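Glutaredoxin related protein (Sulfolobus solfataricus, PDB 4MNN) probably acts as a thiol-disulfide oxidoreductase, an atypical protein disulfide oxidoreductase built from two thioredoxin-like units. Local coordinates at residues A[45-53]-A[60-68]; A[77-88]-A[119-127]. All blocks are in the same frame, centred on the assembly; numbering follows the deposited sequence. Where two conformers were deposited one is given.

How the contacts relate
From the N terminus, two helices and two strands lead into strand 49-54; the chain turns back at once into strand 57-63, and contact 1 closes this short loop as a beta hairpin within the first thioredoxin-like region. Helix 71-83 follows, and contact 2 opens on its second half only after contact 1 has closed, so the two stand in series. A longer loop, holding helix 90-96 and strand 101-107, then runs to helix 114-127, where contact 2 ties the first thioredoxin-like region to the second. With centres about 17 Å apart, the contacts still touch: the Y60 ring stacks on Y122, and Y60 OH probably hydrogen-bonds S77 OG.

Contact 1. Residues A[45-53]-A[60-68]; sequences CKKPLVKVK and YTYYGIPIA
V52 lays its side chain over one face of the Y60 ring, a CH-pi contact in which V52 CB sits 4.1 Å from the ring centroid. From that CB, the CG2 branch runs on to the phenol end of the ring and comes 3.4 Å from Y60 OH, while CG1 turns to L78 on helix 71-83. Holding CG2 anti to the carbonyl carbon is what sends it to the phenol. Y60 in turn has its CG between backbone N and carbonyl carbon (chi1 62°), which folds the ring back over V52; its hydroxyl is hydrogen-bonded to S77. Beneath the side chains runs an antiparallel beta hairpin, in the middle of the mixed sheet that the two thioredoxin-like regions share. V50 and Y62 form a hydrogen-bonded pair, the nearly straight bond from Y62 N to V50 O measuring 2.8 Å and its return, V50 N to Y62 O, 2.9 Å; V52 N adds a bond of 3.1 Å to Y60 O. In one of its two conformers V50 packs CG1 against Y62 CB, on the same sheet face as V52 and Y60. On the other face K51 and T61 lie side by side, K51 CG 3.4 Å from T61 OG1. Past the strand ends P48 crosses I65 at about a right angle, its CB 3.6 Å from I65 CG1, and P66 sets its CB over the centre of the Y62 ring.

Contact 2. Residues A[77-88]-A[119-127]; sequences SLVRISNNVVNL and EFLYQVSQI
Q126 reaches from helix 119-127 to the end of helix 77-83, where a Schellman motif with N84 as its C-prime residue turns the chain out of the helix. The two helices run nearly parallel, 19° between their axes, and join the two thioredoxin-like regions on one side of the sheet. Q126 CG packs 3.5 Å from I81 CG1, and the extended chain beyond it carries NE2 to the backbone oxygen V85 O, a 2.9 Å bond that arrives from above the carbonyl plane. Beyond the turn the chain runs back toward segment 119-127 and brings in L88, whose CD1 branch meets Q123 CB at 3.7 Å and also I127 CD1, whereas CD2 goes to F120 CD1. Q123 lies with its amide stacked on the R80 guanidinium, the planes 12° apart. At the edge of that guanidinium, R80 NH1 makes a 3.2 Å salt bridge with E119 OE2, met from above the carboxylate plane. A methionine in place of R80 would probably leave E119 without this charged partner and the Q123 amide without its flat stacking surface. Beside the Schellman turn, one water donates to N84 OD1 at 2.8 Å and accepts from Q126 NE2 at 2.9 Å.

Contact 1. Residues A[45-53]-A[60-68]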
ATOM      1  N   CYS A  45      -6.093   0.869 -17.878  1.00 28.79           N
ATOM      2  CA  CYS A  45      -6.708   0.816 -16.555  1.00 26.95           C
ATOM      3  C   CYS A  45      -7.992   1.631 -16.461  1.00 27.36           C
ATOM      4  O   CYS A  45      -8.022   2.812 -16.820  1.00 28.03           O
ATOM      5  CB  CYS A  45      -5.739   1.327 -15.465  1.00 23.60           C
ATOM      6  SG  CYS A  45      -4.203   0.380 -15.238  1.00 25.43           S
ATOM      7  N   LYS A  46      -9.056   1.020 -15.943  1.00 28.90           N
ATOM      8  CA  LYS A  46     -10.322   1.730 -15.783  1.00 28.17           C
ATOM      9  C   LYS A  46     -10.292   2.583 -14.520  1.00 27.12           C
ATOM     10  O   LYS A  46     -10.975   3.623 -14.427  1.00 27.14           O
ATOM     11  CB  LYS A  46     -11.470   0.723 -15.719  1.00 31.41           C
ATOM     12  CG  LYS A  46     -11.469  -0.216 -16.915  1.00 34.79           C
ATOM     13  CD  LYS A  46     -12.629  -1.207 -16.887  1.00 37.50           C
ATOM     14  CE  LYS A  46     -12.668  -1.992 -18.191  1.00 38.00           C
ATOM     15  NZ  LYS A  46     -13.567  -3.191 -18.113  1.00 42.89           N
ATOM     16  N   LYS A  47      -9.505   2.142 -13.536  1.00 24.33           N
ATOM     17  CA  LYS A  47      -9.373   2.885 -12.285  1.00 22.22           C
ATOM     18  C   LYS A  47      -7.884   2.894 -11.910  1.00 19.85           C
ATOM     19  O   LYS A  47      -7.127   2.041 -12.314  1.00 18.51           O
ATOM     20  CB  LYS A  47     -10.200   2.231 -11.177  1.00 23.95           C
ATOM     21  CG  LYS A  47     -11.745   2.367 -11.330  1.00 24.74           C
ATOM     22  CD  LYS A  47     -12.423   1.617 -10.180  1.00 26.11           C
ATOM     23  CE  LYS A  47     -13.928   1.842 -10.112  1.00 26.62           C
ATOM     24  NZ  LYS A  47     -14.270   3.280 -10.099  1.00 28.72           N
ATOM     25  N   PRO A  48      -7.468   3.864 -11.122  1.00 19.54           N
ATOM     26  CA  PRO A  48      -6.057   3.943 -10.739  1.00 18.14           C
ATOM     27  C   PRO A  48      -5.540   2.846  -9.816  1.00 19.04           C
ATOM     28  O   PRO A  48      -6.299   2.250  -9.021  1.00 17.66           O
ATOM     29  CB  PRO A  48      -5.961   5.335 -10.081  1.00 19.21           C
ATOM     30  CG  PRO A  48      -7.336   5.577  -9.541  1.00 21.96           C
ATOM     31  CD  PRO A  48      -8.244   5.011 -10.608  1.00 20.04           C
ATOM     32  N   LEU A  49      -4.248   2.559  -9.931  1.00 17.85           N
ATOM     33  CA  LEU A  49      -3.655   1.627  -8.999  1.00 18.12           C
ATOM     34  C   LEU A  49      -2.170   1.834  -8.991  1.00 17.80           C
ATOM     35  O   LEU A  49      -1.619   2.450  -9.908  1.00 17.17           O
ATOM     36  CB  LEU A  49      -4.016   0.160  -9.282  1.00 21.86           C
ATOM     37  CG  LEU A  49      -3.398  -0.915 -10.196  1.00 25.90           C
ATOM     38  CD1 LEU A  49      -4.316  -1.072 -11.382  1.00 27.73           C
ATOM     39  CD2 LEU A  49      -1.938  -0.655 -10.539  1.00 26.50           C
ATOM     40  N   VAL A  50      -1.512   1.351  -7.945  0.50 15.85           N
ATOM     41  CA  VAL A  50      -0.065   1.437  -7.853  0.50 15.52           C
ATOM     42  C   VAL A  50       0.425   0.186  -7.146  0.50 16.37           C
ATOM     43  O   VAL A  50      -0.096  -0.190  -6.095  0.50 16.46           O
ATOM     44  CB  VAL A  50       0.427   2.699  -7.082  0.50 15.62           C
ATOM     45  CG1 VAL A  50      -0.016   2.653  -5.648  0.50 14.24           C
ATOM     46  CG2 VAL A  50       1.962   2.790  -7.173  0.50 14.41           C
ATOM     47  N   LYS A  51       1.409  -0.467  -7.761  1.00 16.96           N
ATOM     48  CA  LYS A  51       2.014  -1.702  -7.255  1.00 18.03           C
ATOM     49  C   LYS A  51       3.432  -1.366  -6.842  1.00 17.58           C
ATOM     50  O   LYS A  51       4.163  -0.670  -7.585  1.00 17.97           O
ATOM     51  CB  LYS A  51       2.088  -2.784  -8.332  1.00 20.40           C
ATOM     52  CG  LYS A  51       0.752  -3.360  -8.674  1.00 25.23           C
ATOM     53  CD  LYS A  51       0.882  -4.453  -9.723  1.00 28.49           C
ATOM     54  CE  LYS A  51      -0.322  -5.373  -9.665  1.00 33.24           C
ATOM     55  NZ  LYS A  51      -0.448  -6.121 -10.963  1.00 37.08           N
ATOM     56  N   VAL A  52       3.840  -1.871  -5.682  1.00 16.82           N
ATOM     57  CA  VAL A  52       5.180  -1.573  -5.185  1.00 16.43           C
ATOM     58  C   VAL A  52       5.944  -2.881  -5.226  1.00 17.37           C
ATOM     59  O   VAL A  52       5.492  -3.858  -4.669  1.00 15.09           O
ATOM     60  CB  VAL A  52       5.088  -1.026  -3.771  1.00 18.78           C
ATOM     61  CG1 VAL A  52       6.488  -0.928  -3.142  1.00 16.76           C
ATOM     62  CG2 VAL A  52       4.414   0.376  -3.837  1.00 17.54           C
ATOM     63  N   LYS A  53       7.090  -2.871  -5.916  1.00 17.30           N
ATOM     64  CA  LYS A  53       7.922  -4.055  -6.094  1.00 18.54           C
ATOM     65  C   LYS A  53       9.387  -3.791  -5.836  1.00 21.00           C
ATOM     66  O   LYS A  53       9.847  -2.644  -5.739  1.00 19.40           O
ATOM     67  CB  LYS A  53       7.827  -4.541  -7.554  1.00 18.92           C
ATOM     68  CG  LYS A  53       6.397  -4.737  -8.048  1.00 20.46           C
ATOM     69  CD  LYS A  53       6.364  -5.041  -9.559  1.00 23.30           C
ATOM     70  CE  LYS A  53       7.289  -6.231  -9.903  1.00 26.83           C
ATOM     71  NZ  LYS A  53       7.133  -6.584 -11.366  1.00 29.41           N
ATOM     72  N   TYR A  60       2.775  -5.072  -2.424  1.00 13.72           N
ATOM     73  CA  TYR A  60       1.341  -4.838  -2.317  1.00 13.72           C
ATOM     74  C   TYR A  60       0.858  -4.039  -3.503  1.00 14.50           C
ATOM     75  O   TYR A  60       1.659  -3.518  -4.287  1.00 14.65           O
ATOM     76  CB  TYR A  60       1.022  -4.087  -1.007  1.00 15.34           C
ATOM     77  CG  TYR A  60       1.653  -2.714  -0.902  1.00 16.63           C
ATOM     78  CD1 TYR A  60       1.081  -1.613  -1.536  1.00 17.93           C
ATOM     79  CD2 TYR A  60       2.838  -2.519  -0.181  1.00 17.31           C
ATOM     80  CE1 TYR A  60       1.669  -0.346  -1.450  1.00 18.46           C
ATOM     81  CE2 TYR A  60       3.450  -1.246  -0.100  1.00 16.85           C
ATOM     82  CZ  TYR A  60       2.864  -0.176  -0.730  1.00 19.25           C
ATOM     83  OH  TYR A  60       3.429   1.102  -0.692  1.00 20.60           O
ATOM     84  N   THR A  61      -0.461  -3.949  -3.629  1.00 14.90           N
ATOM     85  CA  THR A  61      -1.092  -3.140  -4.664  1.00 14.24           C
ATOM     86  C   THR A  61      -2.068  -2.266  -3.886  1.00 15.44           C
ATOM     87  O   THR A  61      -2.785  -2.764  -3.000  1.00 15.91           O
ATOM     88  CB  THR A  61      -1.970  -3.943  -5.637  1.00 15.67           C
ATOM     89  OG1 THR A  61      -1.169  -4.878  -6.345  1.00 20.39           O
ATOM     90  CG2 THR A  61      -2.628  -2.993  -6.668  1.00 16.00           C
ATOM     91  N   TYR A  62      -2.072  -0.983  -4.217  1.00 13.02           N
ATOM     92  CA  TYR A  62      -2.966  -0.018  -3.623  1.00 13.64           C
ATOM     93  C   TYR A  62      -3.911   0.365  -4.768  1.00 13.61           C
ATOM     94  O   TYR A  62      -3.454   0.915  -5.806  1.00 14.27           O
ATOM     95  CB  TYR A  62      -2.167   1.217  -3.202  1.00 13.08           C
ATOM     96  CG  TYR A  62      -2.975   2.214  -2.420  1.00 13.52           C
ATOM     97  CD1 TYR A  62      -2.808   2.361  -1.035  1.00 11.22           C
ATOM     98  CD2 TYR A  62      -3.911   3.046  -3.068  1.00 15.92           C
ATOM     99  CE1 TYR A  62      -3.551   3.314  -0.316  1.00 12.57           C
ATOM    100  CE2 TYR A  62      -4.657   3.999  -2.362  1.00 13.85           C
ATOM    101  CZ  TYR A  62      -4.480   4.128  -0.996  1.00 13.38           C
ATOM    102  OH  TYR A  62      -5.257   5.049  -0.309  1.00 16.93           O
ATOM    103  N   TYR A  63      -5.190   0.054  -4.592  1.00 14.30           N
ATOM    104  CA  TYR A  63      -6.217   0.373  -5.567  1.00 16.03           C
ATOM    105  C   TYR A  63      -6.831   1.733  -5.230  1.00 14.13           C
ATOM    106  O   TYR A  63      -7.668   1.852  -4.336  1.00 12.17           O
ATOM    107  CB  TYR A  63      -7.267  -0.738  -5.572  1.00 17.92           C
ATOM    108  CG  TYR A  63      -6.675  -2.061  -6.047  1.00 19.36           C
ATOM    109  CD1 TYR A  63      -6.288  -3.056  -5.131  1.00 19.10           C
ATOM    110  CD2 TYR A  63      -6.556  -2.336  -7.424  1.00 20.00           C
ATOM    111  CE1 TYR A  63      -5.814  -4.278  -5.566  1.00 19.89           C
ATOM    112  CE2 TYR A  63      -6.085  -3.570  -7.878  1.00 22.07           C
ATOM    113  CZ  TYR A  63      -5.717  -4.532  -6.946  1.00 22.86           C
ATOM    114  OH  TYR A  63      -5.237  -5.752  -7.388  1.00 26.72           O
ATOM    115  N   GLY A  64      -6.372   2.743  -5.981  1.00 15.25           N
ATOM    116  CA  GLY A  64      -6.766   4.129  -5.816  1.00 16.37           C
ATOM    117  C   GLY A  64      -5.462   4.885  -5.944  1.00 16.80           C
ATOM    118  O   GLY A  64      -4.506   4.348  -6.536  1.00 17.02           O
ATOM    119  N   ILE A  65      -5.386   6.089  -5.385  1.00 15.81           N
ATOM    120  CA  ILE A  65      -4.127   6.855  -5.436  1.00 16.38           C
ATOM    121  C   ILE A  65      -3.844   7.228  -3.990  1.00 16.35           C
ATOM    122  O   ILE A  65      -4.662   7.849  -3.316  1.00 16.52           O
ATOM    123  CB  ILE A  65      -4.255   8.129  -6.326  1.00 18.80           C
ATOM    124  CG1 ILE A  65      -4.628   7.707  -7.759  1.00 19.42           C
ATOM    125  CG2 ILE A  65      -2.944   8.918  -6.290  1.00 17.29           C
ATOM    126  CD1 ILE A  65      -4.874   8.892  -8.703  1.00 24.11           C
ATOM    127  N   PRO A  66      -2.665   6.846  -3.478  1.00 15.62           N
ATOM    128  CA  PRO A  66      -2.374   7.160  -2.081  1.00 18.44           C
ATOM    129  C   PRO A  66      -2.032   8.598  -1.726  1.00 20.16           C
ATOM    130  O   PRO A  66      -0.912   8.876  -1.311  1.00 22.86           O
ATOM    131  CB  PRO A  66      -1.240   6.193  -1.753  1.00 16.32           C
ATOM    132  CG  PRO A  66      -0.476   6.145  -3.024  1.00 15.94           C
ATOM    133  CD  PRO A  66      -1.569   6.080  -4.100  1.00 14.92           C
ATOM    134  N   ILE A  67      -2.993   9.507  -1.868  1.00 22.09           N
ATOM    135  CA  ILE A  67      -2.744  10.907  -1.515  1.00 22.59           C
ATOM    136  C   ILE A  67      -3.398  11.264  -0.179  1.00 22.08           C
ATOM    137  O   ILE A  67      -3.808  10.365   0.557  1.00 19.25           O
ATOM    138  CB  ILE A  67      -3.216  11.876  -2.633  1.00 25.44           C
ATOM    139  CG1 ILE A  67      -4.504  11.365  -3.280  1.00 26.82           C
ATOM    140  CG2 ILE A  67      -2.104  11.986  -3.717  1.00 27.77           C
ATOM    141  CD1 ILE A  67      -5.668  11.198  -2.345  1.00 30.18           C
ATOM    142  N   ALA A  68      -3.490  12.561   0.132  1.00 19.93           N
ATOM    143  CA  ALA A  68      -4.059  13.004   1.418  1.00 19.19           C
ATOM    144  C   ALA A  68      -3.336  12.299   2.566  1.00 16.97           C
ATOM    145  O   ALA A  68      -2.106  12.177   2.521  1.00 18.02           O
ATOM    146  CB  ALA A  68      -5.577  12.750   1.485  1.00 17.07           C
TER

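Contact 2. Residues A[77-88]-A[119-127]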
ATOM      1  N   SER A  77       6.630   3.447   3.418  1.00 14.21           N
ATOM      2  CA  SER A  77       6.789   2.059   3.052  1.00 14.50           C
ATOM      3  C   SER A  77       7.850   1.924   1.995  1.00 14.23           C
ATOM      4  O   SER A  77       8.580   0.941   1.967  1.00 16.22           O
ATOM      5  CB  SER A  77       5.482   1.425   2.533  1.00 13.70           C
ATOM      6  OG  SER A  77       5.085   1.937   1.260  1.00 16.83           O
ATOM      7  N   LEU A  78       7.928   2.886   1.079  1.00 13.86           N
ATOM      8  CA  LEU A  78       8.952   2.789   0.036  1.00 14.46           C
ATOM      9  C   LEU A  78      10.357   2.764   0.658  1.00 15.98           C
ATOM     10  O   LEU A  78      11.230   1.979   0.262  1.00 13.72           O
ATOM     11  CB  LEU A  78       8.835   4.000  -0.894  1.00 14.93           C
ATOM     12  CG  LEU A  78       8.037   3.855  -2.218  1.00 20.95           C
ATOM     13  CD1 LEU A  78       7.027   2.782  -2.177  1.00 15.17           C
ATOM     14  CD2 LEU A  78       7.453   5.203  -2.618  1.00 18.99           C
ATOM     15  N   VAL A  79      10.578   3.666   1.604  1.00 15.72           N
ATOM     16  CA  VAL A  79      11.886   3.744   2.253  1.00 16.56           C
ATOM     17  C   VAL A  79      12.179   2.469   3.044  1.00 17.54           C
ATOM     18  O   VAL A  79      13.284   1.942   2.985  1.00 17.88           O
ATOM     19  CB  VAL A  79      11.929   4.975   3.183  1.00 18.53           C
ATOM     20  CG1 VAL A  79      13.264   5.014   3.979  1.00 21.05           C
ATOM     21  CG2 VAL A  79      11.724   6.243   2.346  1.00 18.52           C
ATOM     22  N   ARG A  80      11.194   1.974   3.796  1.00 17.96           N
ATOM     23  CA  ARG A  80      11.409   0.765   4.602  1.00 17.75           C
ATOM     24  C   ARG A  80      11.716  -0.441   3.726  1.00 18.43           C
ATOM     25  O   ARG A  80      12.637  -1.209   4.010  1.00 18.43           O
ATOM     26  CB  ARG A  80      10.188   0.465   5.483  1.00 18.05           C
ATOM     27  CG  ARG A  80       9.894   1.476   6.583  1.00 21.19           C
ATOM     28  CD  ARG A  80       9.209   0.779   7.796  1.00 23.64           C
ATOM     29  NE  ARG A  80       9.103   1.717   8.907  1.00 26.53           N
ATOM     30  CZ  ARG A  80       8.036   2.470   9.160  1.00 27.78           C
ATOM     31  NH1 ARG A  80       6.949   2.385   8.383  1.00 26.04           N
ATOM     32  NH2 ARG A  80       8.078   3.354  10.156  1.00 28.58           N
ATOM     33  N   ILE A  81      10.952  -0.594   2.648  1.00 17.70           N
ATOM     34  CA  ILE A  81      11.165  -1.707   1.743  1.00 18.68           C
ATOM     35  C   ILE A  81      12.546  -1.580   1.047  1.00 20.01           C
ATOM     36  O   ILE A  81      13.286  -2.566   0.943  1.00 19.96           O
ATOM     37  CB  ILE A  81      10.022  -1.767   0.693  1.00 17.72           C
ATOM     38  CG1 ILE A  81       8.734  -2.229   1.372  1.00 15.27           C
ATOM     39  CG2 ILE A  81      10.353  -2.748  -0.440  1.00 19.14           C
ATOM     40  CD1 ILE A  81       7.478  -1.900   0.551  1.00 16.18           C
ATOM     41  N   SER A  82      12.895  -0.376   0.608  0.50 20.02           N
ATOM     42  CA  SER A  82      14.162  -0.190  -0.090  0.50 20.34           C
ATOM     43  C   SER A  82      15.385  -0.439   0.803  0.50 21.03           C
ATOM     44  O   SER A  82      16.431  -0.876   0.316  0.50 20.87           O
ATOM     45  CB  SER A  82      14.232   1.214  -0.684  0.50 20.27           C
ATOM     46  OG  SER A  82      15.381   1.344  -1.501  0.50 19.60           O
ATOM     47  N   ASN A  83      15.246  -0.157   2.095  1.00 21.40           N
ATOM     48  CA  ASN A  83      16.333  -0.349   3.070  1.00 23.88           C
ATOM     49  C   ASN A  83      16.205  -1.691   3.791  1.00 25.02           C
ATOM     50  O   ASN A  83      17.091  -2.092   4.561  1.00 24.11           O
ATOM     51  CB  ASN A  83      16.317   0.763   4.110  1.00 23.60           C
ATOM     52  CG  ASN A  83      16.817   2.081   3.559  1.00 27.22           C
ATOM     53  OD1 ASN A  83      16.447   3.139   4.042  1.00 29.80           O
ATOM     54  ND2 ASN A  83      17.668   2.020   2.553  1.00 23.38           N
ATOM     55  N   ASN A  84      15.114  -2.396   3.525  1.00 26.12           N
ATOM     56  CA  ASN A  84      14.867  -3.696   4.153  1.00 27.50           C
ATOM     57  C   ASN A  84      14.845  -3.578   5.669  1.00 27.95           C
ATOM     58  O   ASN A  84      15.461  -4.382   6.398  1.00 29.53           O
ATOM     59  CB  ASN A  84      15.909  -4.728   3.721  1.00 30.44           C
ATOM     60  CG  ASN A  84      15.566  -6.128   4.210  1.00 33.61           C
ATOM     61  OD1 ASN A  84      14.391  -6.444   4.414  1.00 34.72           O
ATOM     62  ND2 ASN A  84      16.582  -6.976   4.391  1.00 34.11           N
ATOM     63  N   VAL A  85      14.146  -2.559   6.153  1.00 26.32           N
ATOM     64  CA  VAL A  85      13.995  -2.368   7.580  1.00 27.71           C
ATOM     65  C   VAL A  85      12.518  -2.404   7.990  1.00 27.36           C
ATOM     66  O   VAL A  85      11.650  -1.941   7.265  1.00 26.47           O
ATOM     67  CB  VAL A  85      14.588  -1.034   8.048  1.00 28.61           C
ATOM     68  CG1 VAL A  85      13.750   0.134   7.572  1.00 29.18           C
ATOM     69  CG2 VAL A  85      14.664  -1.025   9.564  1.00 30.54           C
ATOM     70  N   VAL A  86      12.243  -2.983   9.150  1.00 28.47           N
ATOM     71  CA  VAL A  86      10.884  -3.030   9.671  1.00 30.12           C
ATOM     72  C   VAL A  86      10.943  -2.474  11.099  1.00 29.56           C
ATOM     73  O   VAL A  86      11.928  -2.678  11.816  1.00 27.11           O
ATOM     74  CB  VAL A  86      10.362  -4.488   9.634  1.00 33.42           C
ATOM     75  CG1 VAL A  86       9.393  -4.744  10.775  1.00 34.65           C
ATOM     76  CG2 VAL A  86       9.666  -4.744   8.264  1.00 32.00           C
ATOM     77  N   ASN A  87       9.911  -1.753  11.514  1.00 28.52           N
ATOM     78  CA  ASN A  87       9.932  -1.196  12.854  1.00 30.15           C
ATOM     79  C   ASN A  87       8.950  -1.843  13.842  1.00 30.35           C
ATOM     80  O   ASN A  87       8.804  -1.371  14.969  1.00 31.42           O
ATOM     81  CB  ASN A  87       9.744   0.324  12.782  1.00 31.00           C
ATOM     82  CG  ASN A  87      10.928   1.018  12.078  1.00 33.30           C
ATOM     83  OD1 ASN A  87      12.077   0.935  12.545  1.00 33.60           O
ATOM     84  ND2 ASN A  87      10.657   1.680  10.949  1.00 31.65           N
ATOM     85  N   LEU A  88       8.276  -2.915  13.427  1.00 27.43           N
ATOM     86  CA  LEU A  88       7.369  -3.610  14.342  1.00 26.30           C
ATOM     87  C   LEU A  88       8.271  -4.328  15.373  1.00 25.82           C
ATOM     88  O   LEU A  88       9.412  -4.691  15.061  1.00 23.88           O
ATOM     89  CB  LEU A  88       6.524  -4.629  13.569  1.00 27.74           C
ATOM     90  CG  LEU A  88       5.607  -4.010  12.513  1.00 27.96           C
ATOM     91  CD1 LEU A  88       4.807  -5.089  11.847  1.00 30.72           C
ATOM     92  CD2 LEU A  88       4.681  -3.015  13.152  1.00 29.31           C
ATOM     93  N   GLU A 119       0.115   1.472   7.544  1.00 17.11           N
ATOM     94  CA  GLU A 119       1.540   1.386   7.895  1.00 16.63           C
ATOM     95  C   GLU A 119       1.913   0.046   8.506  1.00 15.25           C
ATOM     96  O   GLU A 119       2.958  -0.544   8.204  1.00 16.12           O
ATOM     97  CB  GLU A 119       1.872   2.515   8.856  1.00 20.50           C
ATOM     98  CG  GLU A 119       3.362   2.640   9.155  1.00 22.75           C
ATOM     99  CD  GLU A 119       3.805   4.098   9.165  1.00 26.80           C
ATOM    100  OE1 GLU A 119       3.394   4.860  10.081  1.00 26.67           O
ATOM    101  OE2 GLU A 119       4.559   4.477   8.247  1.00 25.70           O
ATOM    102  N   PHE A 120       1.034  -0.437   9.373  1.00 16.07           N
ATOM    103  CA  PHE A 120       1.207  -1.703  10.065  1.00 16.14           C
ATOM    104  C   PHE A 120       1.197  -2.834   9.018  1.00 15.29           C
ATOM    105  O   PHE A 120       2.120  -3.651   8.963  1.00 14.06           O
ATOM    106  CB  PHE A 120       0.068  -1.879  11.082  1.00 17.07           C
ATOM    107  CG  PHE A 120       0.096  -3.195  11.811  1.00 21.48           C
ATOM    108  CD1 PHE A 120       0.964  -3.395  12.880  1.00 21.20           C
ATOM    109  CD2 PHE A 120      -0.766  -4.225  11.442  1.00 23.54           C
ATOM    110  CE1 PHE A 120       0.976  -4.616  13.589  1.00 23.06           C
ATOM    111  CE2 PHE A 120      -0.770  -5.443  12.127  1.00 24.37           C
ATOM    112  CZ  PHE A 120       0.104  -5.639  13.208  1.00 23.09           C
ATOM    113  N   LEU A 121       0.200  -2.835   8.134  1.00 14.02           N
ATOM    114  CA  LEU A 121       0.137  -3.901   7.128  1.00 13.52           C
ATOM    115  C   LEU A 121       1.244  -3.822   6.085  1.00 14.40           C
ATOM    116  O   LEU A 121       1.694  -4.860   5.604  1.00 16.75           O
ATOM    117  CB  LEU A 121      -1.249  -3.926   6.461  1.00 12.95           C
ATOM    118  CG  LEU A 121      -2.351  -4.353   7.432  1.00 12.13           C
ATOM    119  CD1 LEU A 121      -3.738  -4.254   6.721  1.00 13.23           C
ATOM    120  CD2 LEU A 121      -2.105  -5.826   7.914  1.00 13.12           C
ATOM    121  N   TYR A 122       1.717  -2.615   5.759  1.00 14.40           N
ATOM    122  CA  TYR A 122       2.820  -2.491   4.783  1.00 14.53           C
ATOM    123  C   TYR A 122       4.017  -3.226   5.365  1.00 14.72           C
ATOM    124  O   TYR A 122       4.769  -3.886   4.639  1.00 14.96           O
ATOM    125  CB  TYR A 122       3.217  -1.038   4.553  1.00 14.66           C
ATOM    126  CG  TYR A 122       2.228  -0.247   3.735  1.00 14.78           C
ATOM    127  CD1 TYR A 122       2.029   1.122   3.985  1.00 15.23           C
ATOM    128  CD2 TYR A 122       1.513  -0.854   2.685  1.00 16.14           C
ATOM    129  CE1 TYR A 122       1.140   1.883   3.200  1.00 14.72           C
ATOM    130  CE2 TYR A 122       0.609  -0.106   1.886  1.00 15.97           C
ATOM    131  CZ  TYR A 122       0.443   1.263   2.153  1.00 16.00           C
ATOM    132  OH  TYR A 122      -0.373   2.033   1.363  1.00 16.94           O
ATOM    133  N   GLN A 123       4.195  -3.120   6.678  1.00 15.00           N
ATOM    134  CA  GLN A 123       5.326  -3.802   7.303  1.00 16.55           C
ATOM    135  C   GLN A 123       5.104  -5.306   7.338  1.00 16.35           C
ATOM    136  O   GLN A 123       6.044  -6.065   7.175  1.00 17.60           O
ATOM    137  CB  GLN A 123       5.575  -3.230   8.685  1.00 19.21           C
ATOM    138  CG  GLN A 123       6.116  -1.800   8.563  1.00 21.53           C
ATOM    139  CD  GLN A 123       6.294  -1.148   9.890  1.00 24.88           C
ATOM    140  OE1 GLN A 123       5.391  -0.490  10.399  1.00 28.34           O
ATOM    141  NE2 GLN A 123       7.468  -1.336  10.482  1.00 27.36           N
ATOM    142  N   VAL A 124       3.865  -5.733   7.556  1.00 16.67           N
ATOM    143  CA  VAL A 124       3.570  -7.156   7.525  1.00 16.84           C
ATOM    144  C   VAL A 124       3.887  -7.727   6.111  1.00 16.82           C
ATOM    145  O   VAL A 124       4.448  -8.832   5.976  1.00 16.09           O
ATOM    146  CB  VAL A 124       2.087  -7.407   7.881  1.00 17.87           C
ATOM    147  CG1 VAL A 124       1.742  -8.865   7.682  1.00 17.00           C
ATOM    148  CG2 VAL A 124       1.805  -6.964   9.315  1.00 17.37           C
ATOM    149  N   SER A 125       3.566  -6.982   5.051  1.00 16.09           N
ATOM    150  CA  SER A 125       3.835  -7.477   3.682  1.00 17.63           C
ATOM    151  C   SER A 125       5.337  -7.624   3.421  1.00 18.07           C
ATOM    152  O   SER A 125       5.762  -8.433   2.590  1.00 19.33           O
ATOM    153  CB  SER A 125       3.202  -6.537   2.623  1.00 19.99           C
ATOM    154  OG  SER A 125       3.960  -5.350   2.379  1.00 19.98           O
ATOM    155  N   GLN A 126       6.131  -6.840   4.144  1.00 20.17           N
ATOM    156  CA  GLN A 126       7.602  -6.906   4.043  1.00 21.40           C
ATOM    157  C   GLN A 126       8.152  -8.165   4.699  1.00 23.29           C
ATOM    158  O   GLN A 126       9.080  -8.807   4.176  1.00 23.22           O
ATOM    159  CB  GLN A 126       8.222  -5.736   4.791  1.00 25.01           C
ATOM    160  CG  GLN A 126       8.715  -4.607   3.977  1.00 25.01           C
ATOM    161  CD  GLN A 126       9.341  -3.541   4.869  1.00 22.87           C
ATOM    162  OE1 GLN A 126       8.649  -2.695   5.405  1.00 24.20           O
ATOM    163  NE2 GLN A 126      10.639  -3.612   5.055  1.00 20.78           N
ATOM    164  N   ILE A 127       7.606  -8.485   5.875  1.00 21.34           N
ATOM    165  CA  ILE A 127       8.028  -9.623   6.684  1.00 25.28           C
ATOM    166  C   ILE A 127       7.536 -10.958   6.193  1.00 24.69           C
ATOM    167  O   ILE A 127       8.194 -11.970   6.392  1.00 24.59           O
ATOM    168  CB  ILE A 127       7.453  -9.545   8.133  1.00 28.14           C
ATOM    169  CG1 ILE A 127       7.867  -8.259   8.822  1.00 29.76           C
ATOM    170  CG2 ILE A 127       7.900 -10.748   8.943  1.00 31.93           C
ATOM    171  CD1 ILE A 127       7.046  -8.015  10.048  1.00 31.68           C
TER
HETATM  172  O   HOH W   1      11.939  -5.588   3.402  1.00 39.22           O